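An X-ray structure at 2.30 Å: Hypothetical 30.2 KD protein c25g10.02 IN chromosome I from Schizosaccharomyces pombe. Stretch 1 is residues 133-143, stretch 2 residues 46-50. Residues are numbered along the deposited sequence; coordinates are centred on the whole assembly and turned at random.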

# COMPACT_ATOMS: atom_id res chain seq x y z
N LEU A 133 1.28 -8.49 -6.31
CA LEU A 133 1.47 -8.13 -4.91
C LEU A 133 2.52 -7.05 -4.71
O LEU A 133 2.32 -6.10 -3.95
CB LEU A 133 1.83 -9.38 -4.09
CG LEU A 133 0.68 -10.36 -3.83
CD1 LEU A 133 1.21 -11.67 -3.26
CD2 LEU A 133 -0.33 -9.72 -2.87
N ARG A 134 3.65 -7.19 -5.41
CA ARG A 134 4.74 -6.22 -5.30
C ARG A 134 4.32 -4.82 -5.73
O ARG A 134 4.52 -3.86 -5.00
CB ARG A 134 5.93 -6.65 -6.16
CG ARG A 134 6.50 -8.01 -5.82
CD ARG A 134 7.59 -8.36 -6.83
NE ARG A 134 8.06 -9.74 -6.68
CZ ARG A 134 9.04 -10.28 -7.40
NH1 ARG A 134 9.66 -9.55 -8.31
NH2 ARG A 134 9.39 -11.54 -7.20
N VAL A 135 3.75 -4.70 -6.93
CA VAL A 135 3.35 -3.39 -7.44
C VAL A 135 2.15 -2.79 -6.71
O VAL A 135 2.05 -1.57 -6.58
CB VAL A 135 3.03 -3.44 -8.95
CG1 VAL A 135 4.28 -3.82 -9.72
CG2 VAL A 135 1.91 -4.43 -9.24
N ASN A 136 1.23 -3.63 -6.25
CA ASN A 136 0.07 -3.12 -5.53
C ASN A 136 0.53 -2.55 -4.19
O ASN A 136 0.03 -1.52 -3.73
CB ASN A 136 -0.96 -4.23 -5.28
CG ASN A 136 -1.61 -4.73 -6.56
OD1 ASN A 136 -1.50 -4.09 -7.61
ND2 ASN A 136 -2.30 -5.86 -6.47
N MET A 137 1.49 -3.23 -3.57
CA MET A 137 2.02 -2.82 -2.29
C MET A 137 2.79 -1.51 -2.40
O MET A 137 2.62 -0.62 -1.58
CB MET A 137 2.95 -3.91 -1.75
CG MET A 137 3.07 -3.91 -0.24
SD MET A 137 4.15 -5.21 0.37
CE MET A 137 3.25 -6.67 -0.20
N LEU A 138 3.63 -1.41 -3.42
CA LEU A 138 4.43 -0.22 -3.67
C LEU A 138 3.52 0.98 -3.87
O LEU A 138 3.66 2.01 -3.22
CB LEU A 138 5.30 -0.41 -4.91
CG LEU A 138 6.76 0.04 -4.83
CD1 LEU A 138 7.34 0.10 -6.24
CD2 LEU A 138 6.86 1.40 -4.16
N GLU A 139 2.56 0.83 -4.78
CA GLU A 139 1.60 1.88 -5.07
C GLU A 139 0.87 2.32 -3.81
O GLU A 139 0.79 3.51 -3.50
CB GLU A 139 0.60 1.39 -6.11
CG GLU A 139 -0.60 2.30 -6.32
CD GLU A 139 -1.55 1.78 -7.38
OE1 GLU A 139 -1.23 1.89 -8.58
OE2 GLU A 139 -2.63 1.26 -7.02
N SER A 140 0.33 1.34 -3.08
CA SER A 140 -0.41 1.60 -1.86
C SER A 140 0.38 2.37 -0.81
O SER A 140 -0.14 3.31 -0.21
CB SER A 140 -0.89 0.28 -1.24
OG SER A 140 -1.86 -0.33 -2.06
N MET A 141 1.62 1.96 -0.58
CA MET A 141 2.46 2.62 0.41
C MET A 141 2.82 4.04 0.00
O MET A 141 2.78 4.96 0.83
CB MET A 141 3.72 1.79 0.66
CG MET A 141 3.42 0.40 1.22
SD MET A 141 4.87 -0.54 1.73
CE MET A 141 4.14 -1.75 2.83
N LEU A 142 3.16 4.24 -1.27
CA LEU A 142 3.51 5.56 -1.77
C LEU A 142 2.33 6.52 -1.59
O LEU A 142 2.53 7.68 -1.24
CB LEU A 142 3.89 5.49 -3.25
CG LEU A 142 5.24 4.83 -3.57
CD1 LEU A 142 5.47 4.85 -5.07
CD2 LEU A 142 6.37 5.58 -2.86
N TYR A 143 1.12 6.02 -1.81
CA TYR A 143 -0.09 6.83 -1.66
C TYR A 143 -0.30 7.21 -0.19
O TYR A 143 -0.64 8.35 0.13
CB TYR A 143 -1.30 6.05 -2.17
CG TYR A 143 -1.84 6.58 -3.48
CD1 TYR A 143 -2.75 7.63 -3.50
CD2 TYR A 143 -1.40 6.06 -4.69
CE1 TYR A 143 -3.21 8.16 -4.70
CE2 TYR A 143 -1.85 6.58 -5.90
CZ TYR A 143 -2.75 7.63 -5.90
OH TYR A 143 -3.18 8.16 -7.09
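Stretch 2 46-50: DLGIK

No hydrogen bond joins the two stretches; they meet through carbon-rich packing alone. Even the charged residues of the helix take part with their aliphatic atoms. The closest approach is from E139 CB to L47 CD1, at 3.3 Å, and the next is from R134 CB to I49 CD1, at 3.5 Å. Both are tight for pairs of carbon atoms.

Stretch 1 is helix throughout and continues beyond both ends. Each amide from M137 to Y143 bonds the carbonyl four residues earlier, from M137 N to L133 O at 3.0 Å through Y143 N to E139 O at 3.0 Å. S140 adds a side-chain bond within the helix, with OG donating to N136 O at 2.8 Å. None of these bonds involves stretch 2.

Stretch 2 is the end of a strand and the segment that follows. D46 and L47 are strand, with phi/psi of -105/102 and -61/125. G48 is nearly fully extended at -173/161. The extension stops at I49, where psi falls to -53, and K50 follows at -85/-9. The direction of stretch 2 can be read from the contacts. L47 lies against V135, L138, E139 and L142, while I49, two residues later, reaches R134 and L138. From L47 to I49 the chain therefore shifts toward the N-terminal part of the helix segment.

L47 is the centre of the contact. It has the largest area covered, 107 Å² of a total of 395 Å² summed over both sides. Its CA-to-CB bond points toward the helix, and the side chain is in the m, t rotamer. CD2 lies 3.8 Å from L142 CD1 and 4.2 Å from L138 CD1. CD1 makes the close approach to E139 CB. The two methyls thus meet different parts of the helix. E139 OE2 is hydrogen-bonded elsewhere in the structure.

G48 brings the backbones together. Its CA is 6.0 Å from V135 CA, the nearest CA pair of the two stretches. V135 CG1 is 4.5 Å from G48 CA and 4.1 Å from L47 O. Glycine has no side chain, and a CB here would point away from the helix. The contact at this point is therefore between a valine methyl and main chain. L138 CD1 also approaches the main chain, at 3.9 Å from G48 O.

I49 points toward the helix again. It too is m, t, and 63 Å² of it is covered. Its CG1 is 4.3 Å from L138 CD1, and its CD1 packs on R134 CB. L138 thus touches L47, G48 and I49 in turn, all through CD1. Its chi1 of -136° lies between wells.

K50 marks the edge. Its CB points sideways; the end of its side chain comes nearer, but K50 CE stays 4.7 Å from R134 NH1. D46 is out of reach at the other end.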

# COMPACT_ATOMS: atom_id res chain seq x y z
N ASP A 46 6.38 4.93 -13.61
CA ASP A 46 5.92 3.62 -14.04
C ASP A 46 6.32 2.66 -12.93
O ASP A 46 7.48 2.28 -12.83
CB ASP A 46 6.62 3.21 -15.33
CG ASP A 46 5.68 3.15 -16.50
OD1 ASP A 46 4.61 2.53 -16.37
OD2 ASP A 46 6.03 3.73 -17.56
N LEU A 47 5.35 2.29 -12.09
CA LEU A 47 5.62 1.40 -10.97
C LEU A 47 6.15 0.02 -11.32
O LEU A 47 5.55 -0.72 -12.10
CB LEU A 47 4.37 1.25 -10.10
CG LEU A 47 3.91 2.49 -9.34
CD1 LEU A 47 2.59 2.20 -8.66
CD2 LEU A 47 4.97 2.89 -8.33
N GLY A 48 7.29 -0.29 -10.72
CA GLY A 48 7.95 -1.57 -10.91
C GLY A 48 9.09 -1.58 -9.92
O GLY A 48 9.48 -0.53 -9.42
N ILE A 49 9.63 -2.75 -9.61
CA ILE A 49 10.74 -2.81 -8.67
C ILE A 49 12.06 -2.98 -9.41
O ILE A 49 12.98 -2.19 -9.21
CB ILE A 49 10.53 -3.96 -7.66
CG1 ILE A 49 9.26 -3.70 -6.84
CG2 ILE A 49 11.74 -4.07 -6.73
CD1 ILE A 49 8.90 -4.80 -5.87
N LYS A 50 12.14 -3.98 -10.27
CA LYS A 50 13.38 -4.20 -11.01
C LYS A 50 13.44 -3.33 -12.27
O LYS A 50 14.49 -3.25 -12.92
CB LYS A 50 13.54 -5.68 -11.35
CG LYS A 50 13.70 -6.55 -10.10
CD LYS A 50 14.04 -7.99 -10.42
CE LYS A 50 14.19 -8.80 -9.13
NZ LYS A 50 14.58 -10.22 -9.39